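Local coordinates for DHHA1 domain protein (PDB 3KEW) that binds a zinc ion and, as a probable relative of the alanyl-tRNA synthetase editing domain, may hydrolyse mischarged aminoacyl-tRNA, at residues D10-E15 against H199-R204; G48-I53 against W88-D93; S126-V131 against I223-G228; K157-S162 against I184-G189. All blocks are in the same frame, centred on the assembly; numbering follows the deposited sequence.

Contact 1 of 4, residues D10-E15 against H199-R204; sequences DQYIKE and HPRNTR
Tyr12 and Gln11 each bind backbone of residues 199-204, while the Arg201 side chain passes the Tyr12 ring edge to reach Gln11 and Asp10. Tyr12 OH takes the amide hydrogen of Arg201 N at 2.8 Å in a nearly straight bond, at the edge of the phenol ring, and also pairs with Asp205 OD1. CE1 of the same ring lies 3.7 Å from Arg201 CG. Gln11 uses both ends of its amide: NE2 donates in the amide plane to His199 O at 3.1 Å, and OE1 accepts from Arg201 NE at 3.2 Å, the donor standing well above the carbonyl plane. A bend at chi2 (-92°) sets Gln11 CD 3.7 Å from both His199 O and Arg201 NE.

Farther out, Asp10 OD2 makes a long salt bridge of 3.4 Å with Arg201 NH2, their planes 63° apart. The same OD2 accepts from Tyr12 N at 3.1 Å, an Asx turn within the type I turn Asp10-Ile13. His199 packs against His98 and His102 of the zinc site. The loop ahead of strand 15-26 is thus tied to the 199-204 loop by directional polar bonds, with the long Asp10-Arg201 charge pair as the weaker, partly exposed member.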
loop_
_atom_site.group_PDB
_atom_site.type_symbol
_atom_site.label_atom_id
_atom_site.label_comp_id
_atom_site.label_asym_id
_atom_site.label_seq_id
_atom_site.Cartn_x
_atom_site.Cartn_y
_atom_site.Cartn_z
ATOM N N ASP A 10 -12.495 -3.777 2.521
ATOM C CA ASP A 10 -11.840 -4.740 3.398
ATOM C C ASP A 10 -10.571 -5.224 2.706
ATOM O O ASP A 10 -10.617 -6.025 1.769
ATOM C CB ASP A 10 -12.778 -5.914 3.707
ATOM C CG ASP A 10 -12.187 -6.915 4.705
ATOM O OD1 ASP A 10 -12.927 -7.848 5.065
ATOM O OD2 ASP A 10 -11.011 -6.789 5.136
ATOM N N GLN A 11 -9.434 -4.748 3.196
ATOM C CA GLN A 11 -8.142 -5.043 2.576
ATOM C C GLN A 11 -7.646 -6.473 2.805
ATOM O O GLN A 11 -6.651 -6.872 2.223
ATOM C CB GLN A 11 -7.081 -4.031 3.025
ATOM C CG GLN A 11 -6.888 -3.908 4.522
ATOM C CD GLN A 11 -7.741 -2.819 5.132
ATOM O OE1 GLN A 11 -8.962 -2.949 5.218
ATOM N NE2 GLN A 11 -7.105 -1.742 5.568
ATOM N N TYR A 12 -8.344 -7.230 3.652
ATOM C CA TYR A 12 -7.968 -8.608 3.950
ATOM C C TYR A 12 -8.733 -9.645 3.144
ATOM O O TYR A 12 -8.461 -10.836 3.280
ATOM C CB TYR A 12 -8.092 -8.904 5.444
ATOM C CG TYR A 12 -7.055 -8.196 6.279
ATOM C CD1 TYR A 12 -7.372 -7.026 6.970
ATOM C CD2 TYR A 12 -5.757 -8.688 6.375
ATOM C CE1 TYR A 12 -6.428 -6.372 7.732
ATOM C CE2 TYR A 12 -4.796 -8.026 7.131
ATOM C CZ TYR A 12 -5.142 -6.875 7.812
ATOM O OH TYR A 12 -4.203 -6.214 8.574
ATOM N N ILE A 13 -9.676 -9.201 2.310
ATOM C CA ILE A 13 -10.376 -10.100 1.392
ATOM C C ILE A 13 -9.371 -10.605 0.361
ATOM O O ILE A 13 -8.774 -9.810 -0.373
ATOM C CB ILE A 13 -11.586 -9.415 0.676
ATOM C CG1 ILE A 13 -12.703 -9.088 1.668
ATOM C CG2 ILE A 13 -12.137 -10.296 -0.461
ATOM C CD1 ILE A 13 -13.809 -8.234 1.072
ATOM N N LYS A 14 -9.171 -11.919 0.333
ATOM C CA LYS A 14 -8.251 -12.530 -0.623
ATOM C C LYS A 14 -8.924 -13.446 -1.654
ATOM O O LYS A 14 -8.307 -13.808 -2.659
ATOM C CB LYS A 14 -7.109 -13.252 0.108
ATOM C CG LYS A 14 -7.504 -14.458 0.949
ATOM C CD LYS A 14 -6.254 -15.049 1.617
ATOM C CE LYS A 14 -6.352 -16.557 1.809
ATOM N NZ LYS A 14 -7.012 -16.935 3.085
ATOM N N GLU A 15 -10.175 -13.832 -1.391
ATOM C CA GLU A 15 -11.018 -14.564 -2.352
ATOM C C GLU A 15 -12.387 -13.920 -2.403
ATOM O O GLU A 15 -12.923 -13.504 -1.363
ATOM C CB GLU A 15 -11.223 -16.014 -1.948
ATOM C CG GLU A 15 -9.980 -16.853 -1.833
ATOM C CD GLU A 15 -10.257 -18.141 -1.098
ATOM O OE1 GLU A 15 -9.384 -18.571 -0.314
ATOM O OE2 GLU A 15 -11.357 -18.708 -1.295
ATOM N N HIS A 199 -3.099 -0.745 3.168
ATOM C CA HIS A 199 -2.314 -0.996 4.371
ATOM C C HIS A 199 -2.909 -2.109 5.252
ATOM O O HIS A 199 -4.116 -2.374 5.190
ATOM C CB HIS A 199 -2.208 0.310 5.174
ATOM C CG HIS A 199 -1.349 1.344 4.516
ATOM N ND1 HIS A 199 -0.042 1.568 4.888
ATOM C CD2 HIS A 199 -1.597 2.186 3.483
ATOM C CE1 HIS A 199 0.474 2.516 4.126
ATOM N NE2 HIS A 199 -0.447 2.905 3.262
ATOM N N PRO A 200 -2.065 -2.777 6.074
ATOM C CA PRO A 200 -2.605 -3.638 7.129
ATOM C C PRO A 200 -3.398 -2.813 8.150
ATOM O O PRO A 200 -3.297 -1.593 8.153
ATOM C CB PRO A 200 -1.346 -4.238 7.775
ATOM C CG PRO A 200 -0.269 -4.105 6.727
ATOM C CD PRO A 200 -0.589 -2.801 6.058
ATOM N N ARG A 201 -4.200 -3.467 8.982
ATOM C CA ARG A 201 -5.072 -2.738 9.909
ATOM C C ARG A 201 -4.453 -2.536 11.278
ATOM O O ARG A 201 -5.050 -1.890 12.142
ATOM C CB ARG A 201 -6.433 -3.423 10.049
ATOM C CG ARG A 201 -7.435 -3.011 8.982
ATOM C CD ARG A 201 -8.843 -3.406 9.383
ATOM N NE ARG A 201 -9.665 -3.707 8.214
ATOM C CZ ARG A 201 -10.985 -3.852 8.235
ATOM N NH1 ARG A 201 -11.659 -3.719 9.372
ATOM N NH2 ARG A 201 -11.632 -4.126 7.110
ATOM N N ASN A 202 -3.268 -3.102 11.471
ATOM C CA ASN A 202 -2.491 -2.870 12.685
ATOM C C ASN A 202 -0.984 -2.943 12.441
ATOM O O ASN A 202 -0.537 -3.494 11.425
ATOM C CB ASN A 202 -2.939 -3.808 13.820
ATOM C CG ASN A 202 -2.918 -5.279 13.430
ATOM O OD1 ASN A 202 -1.882 -5.832 13.050
ATOM N ND2 ASN A 202 -4.071 -5.929 13.547
ATOM N N THR A 203 -0.202 -2.389 13.365
ATOM C CA THR A 203 1.269 -2.441 13.254
ATOM C C THR A 203 1.858 -3.840 13.537
ATOM O O THR A 203 2.935 -4.172 13.033
ATOM C CB THR A 203 1.966 -1.369 14.129
ATOM O OG1 THR A 203 1.597 -1.550 15.504
ATOM C CG2 THR A 203 1.590 0.070 13.664
ATOM N N ARG A 204 1.145 -4.661 14.318
ATOM C CA ARG A 204 1.571 -6.046 14.606
ATOM C C ARG A 204 1.704 -6.886 13.340
ATOM O O ARG A 204 2.591 -7.737 13.247
ATOM C CB ARG A 204 0.623 -6.718 15.610
ATOM C CG ARG A 204 0.980 -8.137 16.076
ATOM C CD ARG A 204 2.404 -8.276 16.616
ATOM N NE ARG A 204 2.753 -9.677 16.867
ATOM C CZ ARG A 204 3.201 -10.533 15.946
ATOM N NH1 ARG A 204 3.368 -10.154 14.682
ATOM N NH2 ARG A 204 3.485 -11.780 16.296
#

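Contact 2 of 4, residues G48-I53 against W88-D93; sequences GDLGLI and WERRFD
Leu50 lays CG over one face of the Arg90 guanidinium, 3.6 Å above its plane and offset toward the rim, with CD1 3.8 Å from Arg90 NH1. The contact joins a closed six-stranded antiparallel barrel, at the loop 48-50 that leads into strand 51-53, to the first turns of helix 88-112, which follows barrel strand 82-86.

Arg90 grips the backbone side-on. NE and NH2 both donate to Gly48 O, each at 2.8 Å, and the oxygen lies 2° from the guanidinium plane, so one carbonyl takes two hydrogens at the edge while Leu50 covers a face. CG is anti to the backbone N (chi1 -178°) and the chain stays extended to NE, which carries NE across to the loop.

Arg91 takes the next residue. Its NE meets Asp49 OD2 on the syn lone pair, and the carboxylate and guanidinium planes are only 20° apart, an almost coplanar salt bridge. Asp49 OD2 has a second donor in Phe40 N, and Arg91 NH1 and NH2 make weak bonds to Gln11 O and Ala38 O, so this buried pair is held from several sides. Consecutive arginines of the helix thus hold consecutive residues of the loop. On Asp49 the two oxygens differ: OD2 lies 2.8 Å from Arg91 NE, whereas OD1 rests against the aliphatic part of the side chain, 3.1 Å from Arg91 CG.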
loop_
_atom_site.group_PDB
_atom_site.type_symbol
_atom_site.label_atom_id
_atom_site.label_comp_id
_atom_site.label_asym_id
_atom_site.label_seq_id
_atom_site.Cartn_x
_atom_site.Cartn_y
_atom_site.Cartn_z
ATOM N N GLY A 48 0.448 -3.168 -8.030
ATOM C CA GLY A 48 -0.857 -3.800 -8.147
ATOM C C GLY A 48 -0.834 -5.304 -7.969
ATOM O O GLY A 48 0.243 -5.904 -7.884
ATOM N N ASP A 49 -2.025 -5.913 -7.943
ATOM C CA ASP A 49 -2.177 -7.345 -7.660
ATOM C C ASP A 49 -2.031 -8.277 -8.867
ATOM O O ASP A 49 -2.084 -7.848 -10.017
ATOM C CB ASP A 49 -3.514 -7.614 -6.954
ATOM C CG ASP A 49 -3.507 -7.164 -5.494
ATOM O OD1 ASP A 49 -2.444 -7.290 -4.841
ATOM O OD2 ASP A 49 -4.559 -6.695 -4.998
ATOM N N LEU A 50 -1.822 -9.558 -8.565
ATOM C CA LEU A 50 -1.867 -10.650 -9.536
ATOM C C LEU A 50 -2.761 -11.721 -8.931
ATOM O O LEU A 50 -3.269 -11.545 -7.819
ATOM C CB LEU A 50 -0.465 -11.229 -9.792
ATOM C CG LEU A 50 0.660 -10.355 -10.357
ATOM C CD1 LEU A 50 1.906 -11.206 -10.591
ATOM C CD2 LEU A 50 0.246 -9.651 -11.639
ATOM N N GLY A 51 -2.950 -12.831 -9.640
ATOM C CA GLY A 51 -3.754 -13.924 -9.110
ATOM C C GLY A 51 -4.542 -14.670 -10.165
ATOM O O GLY A 51 -4.053 -14.875 -11.278
ATOM N N LEU A 52 -5.757 -15.089 -9.805
ATOM C CA LEU A 52 -6.599 -15.900 -10.692
ATOM C C LEU A 52 -8.031 -15.392 -10.732
ATOM O O LEU A 52 -8.592 -15.015 -9.705
ATOM C CB LEU A 52 -6.624 -17.365 -10.244
ATOM C CG LEU A 52 -5.359 -18.213 -10.117
ATOM C CD1 LEU A 52 -5.691 -19.487 -9.357
ATOM C CD2 LEU A 52 -4.775 -18.543 -11.482
ATOM N N ILE A 53 -8.600 -15.372 -11.935
ATOM C CA ILE A 53 -10.036 -15.186 -12.152
ATOM C C ILE A 53 -10.523 -16.410 -12.934
ATOM O O ILE A 53 -10.088 -16.631 -14.073
ATOM C CB ILE A 53 -10.343 -13.876 -12.915
ATOM C CG1 ILE A 53 -10.156 -12.673 -11.981
ATOM C CG2 ILE A 53 -11.774 -13.896 -13.506
ATOM C CD1 ILE A 53 -10.077 -11.335 -12.687
ATOM N N TRP A 88 -1.986 -13.691 -2.552
ATOM C CA TRP A 88 -1.978 -13.017 -1.252
ATOM C C TRP A 88 -0.570 -12.684 -0.738
ATOM O O TRP A 88 -0.387 -11.697 -0.030
ATOM C CB TRP A 88 -2.774 -13.787 -0.183
ATOM C CG TRP A 88 -2.838 -12.994 1.106
ATOM C CD1 TRP A 88 -2.200 -13.274 2.280
ATOM C CD2 TRP A 88 -3.518 -11.748 1.307
ATOM N NE1 TRP A 88 -2.460 -12.290 3.206
ATOM C CE2 TRP A 88 -3.270 -11.345 2.635
ATOM C CE3 TRP A 88 -4.330 -10.937 0.496
ATOM C CZ2 TRP A 88 -3.797 -10.171 3.165
ATOM C CZ3 TRP A 88 -4.856 -9.779 1.031
ATOM C CH2 TRP A 88 -4.594 -9.410 2.345
ATOM N N GLU A 89 0.410 -13.507 -1.094
ATOM C CA GLU A 89 1.795 -13.274 -0.699
ATOM C C GLU A 89 2.321 -11.954 -1.268
ATOM O O GLU A 89 2.909 -11.157 -0.541
ATOM C CB GLU A 89 2.683 -14.463 -1.098
ATOM C CG GLU A 89 2.961 -15.453 0.043
ATOM C CD GLU A 89 1.699 -15.982 0.730
ATOM O OE1 GLU A 89 0.995 -16.827 0.134
ATOM O OE2 GLU A 89 1.423 -15.564 1.879
ATOM N N ARG A 90 2.064 -11.722 -2.553
ATOM C CA ARG A 90 2.417 -10.478 -3.219
ATOM C C ARG A 90 1.695 -9.284 -2.593
ATOM O O ARG A 90 2.302 -8.241 -2.359
ATOM C CB ARG A 90 2.056 -10.570 -4.695
ATOM C CG ARG A 90 2.416 -9.347 -5.512
ATOM C CD ARG A 90 1.811 -9.437 -6.904
ATOM N NE ARG A 90 1.856 -8.151 -7.598
ATOM C CZ ARG A 90 2.841 -7.763 -8.402
ATOM N NH1 ARG A 90 3.878 -8.562 -8.637
ATOM N NH2 ARG A 90 2.785 -6.573 -8.977
ATOM N N ARG A 91 0.398 -9.454 -2.352
ATOM C CA ARG A 91 -0.465 -8.424 -1.776
ATOM C C ARG A 91 0.106 -7.970 -0.455
ATOM O O ARG A 91 0.351 -6.784 -0.250
ATOM C CB ARG A 91 -1.830 -9.030 -1.457
ATOM C CG ARG A 91 -3.017 -8.301 -1.915
ATOM C CD ARG A 91 -3.114 -6.830 -1.578
ATOM N NE ARG A 91 -4.374 -6.416 -2.177
ATOM C CZ ARG A 91 -5.495 -6.208 -1.496
ATOM N NH1 ARG A 91 -5.504 -6.276 -0.174
ATOM N NH2 ARG A 91 -6.600 -5.888 -2.139
ATOM N N PHE A 92 0.258 -8.940 0.443
ATOM C CA PHE A 92 0.621 -8.693 1.832
ATOM C C PHE A 92 2.038 -8.126 1.942
ATOM O O PHE A 92 2.296 -7.241 2.766
ATOM C CB PHE A 92 0.454 -9.975 2.665
ATOM C CG PHE A 92 0.406 -9.731 4.150
ATOM C CD1 PHE A 92 -0.529 -8.849 4.694
ATOM C CD2 PHE A 92 1.295 -10.378 5.006
ATOM C CE1 PHE A 92 -0.578 -8.606 6.068
ATOM C CE2 PHE A 92 1.255 -10.144 6.382
ATOM C CZ PHE A 92 0.311 -9.254 6.912
ATOM N N ASP A 93 2.943 -8.627 1.102
ATOM C CA ASP A 93 4.309 -8.091 1.026
ATOM C C ASP A 93 4.296 -6.580 0.799
ATOM O O ASP A 93 4.911 -5.836 1.556
ATOM C CB ASP A 93 5.122 -8.785 -0.076
ATOM C CG ASP A 93 6.490 -8.150 -0.278
ATOM O OD1 ASP A 93 7.245 -8.039 0.708
ATOM O OD2 ASP A 93 6.807 -7.759 -1.424
#

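Contact 3 of 4, residues S126-V131 against I223-G228; sequences STVDIV and IEYVAG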
loop_
_atom_site.group_PDB
_atom_site.type_symbol
_atom_site.label_atom_id
_atom_site.label_comp_id
_atom_site.label_asym_id
_atom_site.label_seq_id
_atom_site.Cartn_x
_atom_site.Cartn_y
_atom_site.Cartn_z
ATOM N N SER A 126 13.166 -1.539 -0.376
ATOM C CA SER A 126 12.389 -0.313 -0.309
ATOM C C SER A 126 13.249 0.761 0.325
ATOM O O SER A 126 14.123 0.440 1.134
ATOM C CB SER A 126 11.123 -0.500 0.531
ATOM O OG SER A 126 10.355 -1.606 0.103
ATOM N N THR A 127 13.011 2.020 -0.045
ATOM C CA THR A 127 13.701 3.151 0.569
ATOM C C THR A 127 12.744 4.210 1.123
ATOM O O THR A 127 11.575 4.308 0.722
ATOM C CB THR A 127 14.744 3.829 -0.368
ATOM O OG1 THR A 127 14.100 4.305 -1.558
ATOM C CG2 THR A 127 15.849 2.865 -0.768
ATOM N N VAL A 128 13.261 4.973 2.072
ATOM C CA VAL A 128 12.626 6.182 2.594
ATOM C C VAL A 128 13.744 7.244 2.710
ATOM O O VAL A 128 14.869 6.923 3.121
ATOM C CB VAL A 128 11.858 5.907 3.935
ATOM C CG1 VAL A 128 12.799 5.497 5.113
ATOM C CG2 VAL A 128 10.993 7.101 4.338
ATOM N N ASP A 129 13.455 8.482 2.301
ATOM C CA ASP A 129 14.418 9.592 2.362
ATOM C C ASP A 129 14.059 10.512 3.515
ATOM O O ASP A 129 12.944 11.011 3.576
ATOM C CB ASP A 129 14.411 10.418 1.072
ATOM C CG ASP A 129 14.953 9.657 -0.137
ATOM O OD1 ASP A 129 15.348 8.481 -0.012
ATOM O OD2 ASP A 129 14.979 10.251 -1.231
ATOM N N ILE A 130 15.008 10.740 4.418
ATOM C CA ILE A 130 14.794 11.632 5.555
ATOM C C ILE A 130 15.642 12.881 5.338
ATOM O O ILE A 130 16.798 12.777 4.950
ATOM C CB ILE A 130 15.177 10.946 6.896
ATOM C CG1 ILE A 130 14.528 9.554 7.018
ATOM C CG2 ILE A 130 14.815 11.818 8.088
ATOM C CD1 ILE A 130 13.000 9.539 7.107
ATOM N N VAL A 131 15.065 14.053 5.584
ATOM C CA VAL A 131 15.765 15.312 5.353
ATOM C C VAL A 131 16.898 15.508 6.370
ATOM O O VAL A 131 16.680 15.436 7.583
ATOM C CB VAL A 131 14.808 16.535 5.392
ATOM C CG1 VAL A 131 15.533 17.780 4.920
ATOM C CG2 VAL A 131 13.570 16.300 4.539
ATOM N N ILE A 223 17.416 5.719 3.216
ATOM C CA ILE A 223 17.451 4.567 4.113
ATOM C C ILE A 223 16.803 3.332 3.471
ATOM O O ILE A 223 15.633 3.380 3.120
ATOM C CB ILE A 223 16.716 4.920 5.436
ATOM C CG1 ILE A 223 17.416 6.096 6.131
ATOM C CG2 ILE A 223 16.629 3.715 6.357
ATOM C CD1 ILE A 223 16.762 6.524 7.407
ATOM N N GLU A 224 17.564 2.247 3.298
ATOM C CA GLU A 224 17.015 0.961 2.830
ATOM C C GLU A 224 16.428 0.138 3.975
ATOM O O GLU A 224 17.091 -0.073 4.993
ATOM C CB GLU A 224 18.090 0.119 2.125
ATOM C CG GLU A 224 18.282 0.429 0.668
ATOM C CD GLU A 224 19.410 -0.362 0.029
ATOM O OE1 GLU A 224 20.250 0.269 -0.650
ATOM O OE2 GLU A 224 19.466 -1.603 0.202
ATOM N N TYR A 225 15.198 -0.348 3.809
ATOM C CA TYR A 225 14.552 -1.153 4.854
ATOM C C TYR A 225 13.815 -2.380 4.314
ATOM O O TYR A 225 13.475 -2.455 3.129
ATOM C CB TYR A 225 13.599 -0.295 5.718
ATOM C CG TYR A 225 12.326 0.074 4.990
ATOM C CD1 TYR A 225 12.248 1.253 4.240
ATOM C CD2 TYR A 225 11.202 -0.770 5.022
ATOM C CE1 TYR A 225 11.097 1.579 3.552
ATOM C CE2 TYR A 225 10.042 -0.449 4.331
ATOM C CZ TYR A 225 10.001 0.725 3.605
ATOM O OH TYR A 225 8.869 1.044 2.918
ATOM N N VAL A 226 13.549 -3.320 5.219
ATOM C CA VAL A 226 12.703 -4.491 4.961
ATOM C C VAL A 226 11.732 -4.683 6.119
ATOM O O VAL A 226 12.093 -4.503 7.279
ATOM C CB VAL A 226 13.530 -5.797 4.747
ATOM C CG1 VAL A 226 14.067 -5.877 3.325
ATOM C CG2 VAL A 226 14.683 -5.890 5.743
ATOM N N ALA A 227 10.487 -5.013 5.798
ATOM C CA ALA A 227 9.489 -5.344 6.806
ATOM C C ALA A 227 8.908 -6.722 6.520
ATOM O O ALA A 227 8.958 -7.194 5.381
ATOM C CB ALA A 227 8.381 -4.282 6.853
ATOM N N GLY A 228 8.378 -7.364 7.559
ATOM C CA GLY A 228 7.679 -8.643 7.422
ATOM C C GLY A 228 8.555 -9.804 7.006
ATOM O O GLY A 228 9.622 -10.017 7.579
HETATM O O HOH W 1 11.273 -3.679 1.460
#
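Tyr225 and Ser126 face each other across an antiparallel strand pair, with backbone bonds, an aromatic contact, a water bridge and apolar packing all contributing. Among the backbone bonds, Tyr225 N donates to Ser126 O at 3.0 Å, and Val128 and Ile223 exchange two bonds, Val128 N to Ile223 O and Ile223 N to Val128 O. Ser126-Tyr225 and Val128-Ile223 are therefore hydrogen-bonded pairs, and Thr127-Glu224 between them is a non-hydrogen-bonded one. There the CA atoms approach to 4.6 Å and Thr127 CA makes a CA-H...O contact with Ile223 O. The strand directions differ by 136°, a marked departure from exact antiparallel.

The aromatic contact is a CH-pi interaction: Ser126 CB sits 3.9 Å from the Tyr225 ring centroid, 27° off the normal. Tyr225 CG lies between the backbone N and the carbonyl carbon (chi1 73°), which starts the ring back across the neighbouring strand. Its hydroxyl is hydrogen-bonded to Gln97 O.

Water is the third element, accepting from Ser126 OG at 2.6 Å and donating to Tyr225 O.

Apolar contacts lie on the Tyr225 side of the sheet, where Val128 and Ile223 run side by side and Ile130 CG1 meets Ile223 CD1 at 3.8 Å. On the other side, Thr127 CG2 touches Glu224 CG.

Strands 126-131 and 220-227 are the inner two of a four-stranded antiparallel sheet, flanked by 116-121 and 209-217. The side bearing Val128, Ile223 and Tyr225 packs on helix 88-112 through Ser105, Phe108 and Gln101.

Contact 4 of 4, residues K157-S162 against I184-G189; sequences KSYAPS and IVEIVG
Strands 157-159 and 184-187 run antiparallel, their axes 4.8 Å apart at closest approach and their directions 165° apart. Four backbone bonds set the register: Lys157 and Glu186 exchange one pair, Tyr159 and Ile184 the other. Ile184 N to Tyr159 O is the shortest of the four, at 2.7 Å. Ser158 and Val185 form the non-hydrogen-bonded pair between them, Ser158 OG resting 3.7 Å from Val185 CG2.

On the opposite side, the Tyr159 ring lies over the neighbouring strand. Ile184 CB stands 3.9 Å above one ring face, displaced toward the rim, while Ile184 CG2 reaches Tyr159 CZ at 3.6 Å. From the ring edge, Tyr159 OH donates to Glu186 OE1 at 2.8 Å, arriving on the anti side of the carboxylate and 32° out of its plane. The same OE1 accepts from a water that takes a hydrogen from Lys157 NZ; Lys157 and Glu186 lie side by side but their charges stay 4.1 Å apart between NZ and OE1, beyond a direct salt bridge. Lys157 CE also meets Val188 CG2, and Pro161 CG touches Ile184 CG1 past the strand end.

The pair belongs to a small three-stranded antiparallel sheet completed by 191-194. Its Val185 side packs against Cys195 and His199 and so flanks the zinc site, to which the segment matching the threonyl/alanyl-tRNA synthetase second additional domain family contributes Cys195.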
loop_
_atom_site.group_PDB
_atom_site.type_symbol
_atom_site.label_atom_id
_atom_site.label_comp_id
_atom_site.label_asym_id
_atom_site.label_seq_id
_atom_site.Cartn_x
_atom_site.Cartn_y
_atom_site.Cartn_z
ATOM N N LYS A 157 -5.872 2.917 10.780
ATOM C CA LYS A 157 -7.152 3.167 10.096
ATOM C C LYS A 157 -6.969 3.704 8.675
ATOM O O LYS A 157 -6.267 4.694 8.467
ATOM C CB LYS A 157 -8.011 4.137 10.909
ATOM C CG LYS A 157 -8.205 3.719 12.357
ATOM C CD LYS A 157 -9.347 4.475 13.050
ATOM C CE LYS A 157 -8.933 5.873 13.502
ATOM N NZ LYS A 157 -9.938 6.488 14.414
ATOM N N SER A 158 -7.577 3.024 7.704
ATOM C CA SER A 158 -7.674 3.517 6.328
ATOM C C SER A 158 -9.120 3.895 6.000
ATOM O O SER A 158 -10.019 3.053 6.047
ATOM C CB SER A 158 -7.171 2.476 5.325
ATOM O OG SER A 158 -5.805 2.193 5.534
ATOM N N TYR A 159 -9.337 5.160 5.663
ATOM C CA TYR A 159 -10.693 5.669 5.442
ATOM C C TYR A 159 -10.750 6.814 4.427
ATOM O O TYR A 159 -9.757 7.504 4.196
ATOM C CB TYR A 159 -11.367 6.068 6.771
ATOM C CG TYR A 159 -10.607 7.059 7.631
ATOM C CD1 TYR A 159 -10.926 8.415 7.618
ATOM C CD2 TYR A 159 -9.591 6.632 8.488
ATOM C CE1 TYR A 159 -10.232 9.328 8.417
ATOM C CE2 TYR A 159 -8.889 7.530 9.283
ATOM C CZ TYR A 159 -9.214 8.875 9.249
ATOM O OH TYR A 159 -8.508 9.757 10.053
ATOM N N ALA A 160 -11.912 6.983 3.800
ATOM C CA ALA A 160 -12.160 8.124 2.937
ATOM C C ALA A 160 -13.138 9.023 3.675
ATOM O O ALA A 160 -14.341 8.740 3.681
ATOM C CB ALA A 160 -12.727 7.673 1.604
ATOM N N PRO A 161 -12.624 10.087 4.329
ATOM C CA PRO A 161 -13.472 10.987 5.112
ATOM C C PRO A 161 -14.559 11.655 4.278
ATOM O O PRO A 161 -14.328 12.026 3.125
ATOM C CB PRO A 161 -12.494 12.065 5.606
ATOM C CG PRO A 161 -11.167 11.477 5.507
ATOM C CD PRO A 161 -11.213 10.511 4.360
ATOM N N SER A 162 -15.744 11.773 4.868
ATOM C CA SER A 162 -16.797 12.628 4.353
ATOM C C SER A 162 -16.324 14.079 4.427
ATOM O O SER A 162 -15.544 14.436 5.314
ATOM C CB SER A 162 -18.066 12.448 5.181
ATOM O OG SER A 162 -19.064 13.369 4.783
ATOM N N ILE A 184 -7.338 8.661 3.722
ATOM C CA ILE A 184 -6.438 8.918 4.840
ATOM C C ILE A 184 -5.966 7.581 5.426
ATOM O O ILE A 184 -6.763 6.653 5.583
ATOM C CB ILE A 184 -7.144 9.782 5.923
ATOM C CG1 ILE A 184 -7.441 11.203 5.402
ATOM C CG2 ILE A 184 -6.355 9.816 7.228
ATOM C CD1 ILE A 184 -6.207 12.111 5.160
ATOM N N VAL A 185 -4.661 7.477 5.701
ATOM C CA VAL A 185 -4.109 6.369 6.478
ATOM C C VAL A 185 -3.537 6.912 7.782
ATOM O O VAL A 185 -2.633 7.758 7.770
ATOM C CB VAL A 185 -3.027 5.592 5.715
ATOM C CG1 VAL A 185 -2.397 4.531 6.622
ATOM C CG2 VAL A 185 -3.619 4.944 4.478
ATOM N N GLU A 186 -4.076 6.428 8.898
ATOM C CA GLU A 186 -3.744 6.950 10.213
ATOM C C GLU A 186 -3.187 5.864 11.120
ATOM O O GLU A 186 -3.895 4.914 11.461
ATOM C CB GLU A 186 -4.992 7.562 10.853
ATOM C CG GLU A 186 -4.791 8.098 12.273
ATOM C CD GLU A 186 -6.093 8.571 12.911
ATOM O OE1 GLU A 186 -7.139 8.563 12.229
ATOM O OE2 GLU A 186 -6.071 8.952 14.100
ATOM N N ILE A 187 -1.923 6.003 11.517
ATOM C CA ILE A 187 -1.371 5.154 12.581
ATOM C C ILE A 187 -1.785 5.787 13.912
ATOM O O ILE A 187 -1.228 6.809 14.309
ATOM C CB ILE A 187 0.165 4.993 12.477
ATOM C CG1 ILE A 187 0.541 4.451 11.085
ATOM C CG2 ILE A 187 0.680 4.080 13.609
ATOM C CD1 ILE A 187 2.032 4.453 10.765
ATOM N N VAL A 188 -2.788 5.195 14.564
ATOM C CA VAL A 188 -3.454 5.820 15.718
ATOM C C VAL A 188 -2.477 6.153 16.845
ATOM O O VAL A 188 -1.848 5.266 17.426
ATOM C CB VAL A 188 -4.659 4.977 16.240
ATOM C CG1 VAL A 188 -5.257 5.593 17.500
ATOM C CG2 VAL A 188 -5.732 4.856 15.163
ATOM N N GLY A 189 -2.340 7.450 17.108
ATOM C CA GLY A 189 -1.447 7.953 18.146
ATOM C C GLY A 189 -0.103 8.437 17.630
ATOM O O GLY A 189 0.629 9.132 18.344
HETATM O O HOH W 2 -9.603 9.205 13.035
#

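In the fold
Contact 1 touches contact 2, centres 13 Å apart, where Lys14 CB packs 3.6 Å from Trp88 CE3, and contact 4, centres 14 Å apart, where His199 CD2 lies 3.6 Å from Val185 CG2. The barrel is thereby connected through the 199-204 loop to the three-stranded sheet. Contacts 2 and 4 lie on opposite sides of the chain's centre. The zinc ion, held by His98, His102 and Cys195, lies about 4 Å, about 6 Å and about 9 Å from the side chains of His199, Val185 and Tyr225, respectively. Contact 3 touches no other, but helix 88-112 begins in contact 2, carries both zinc histidines and packs against the Val128, Ile223 and Tyr225 face of contact 3.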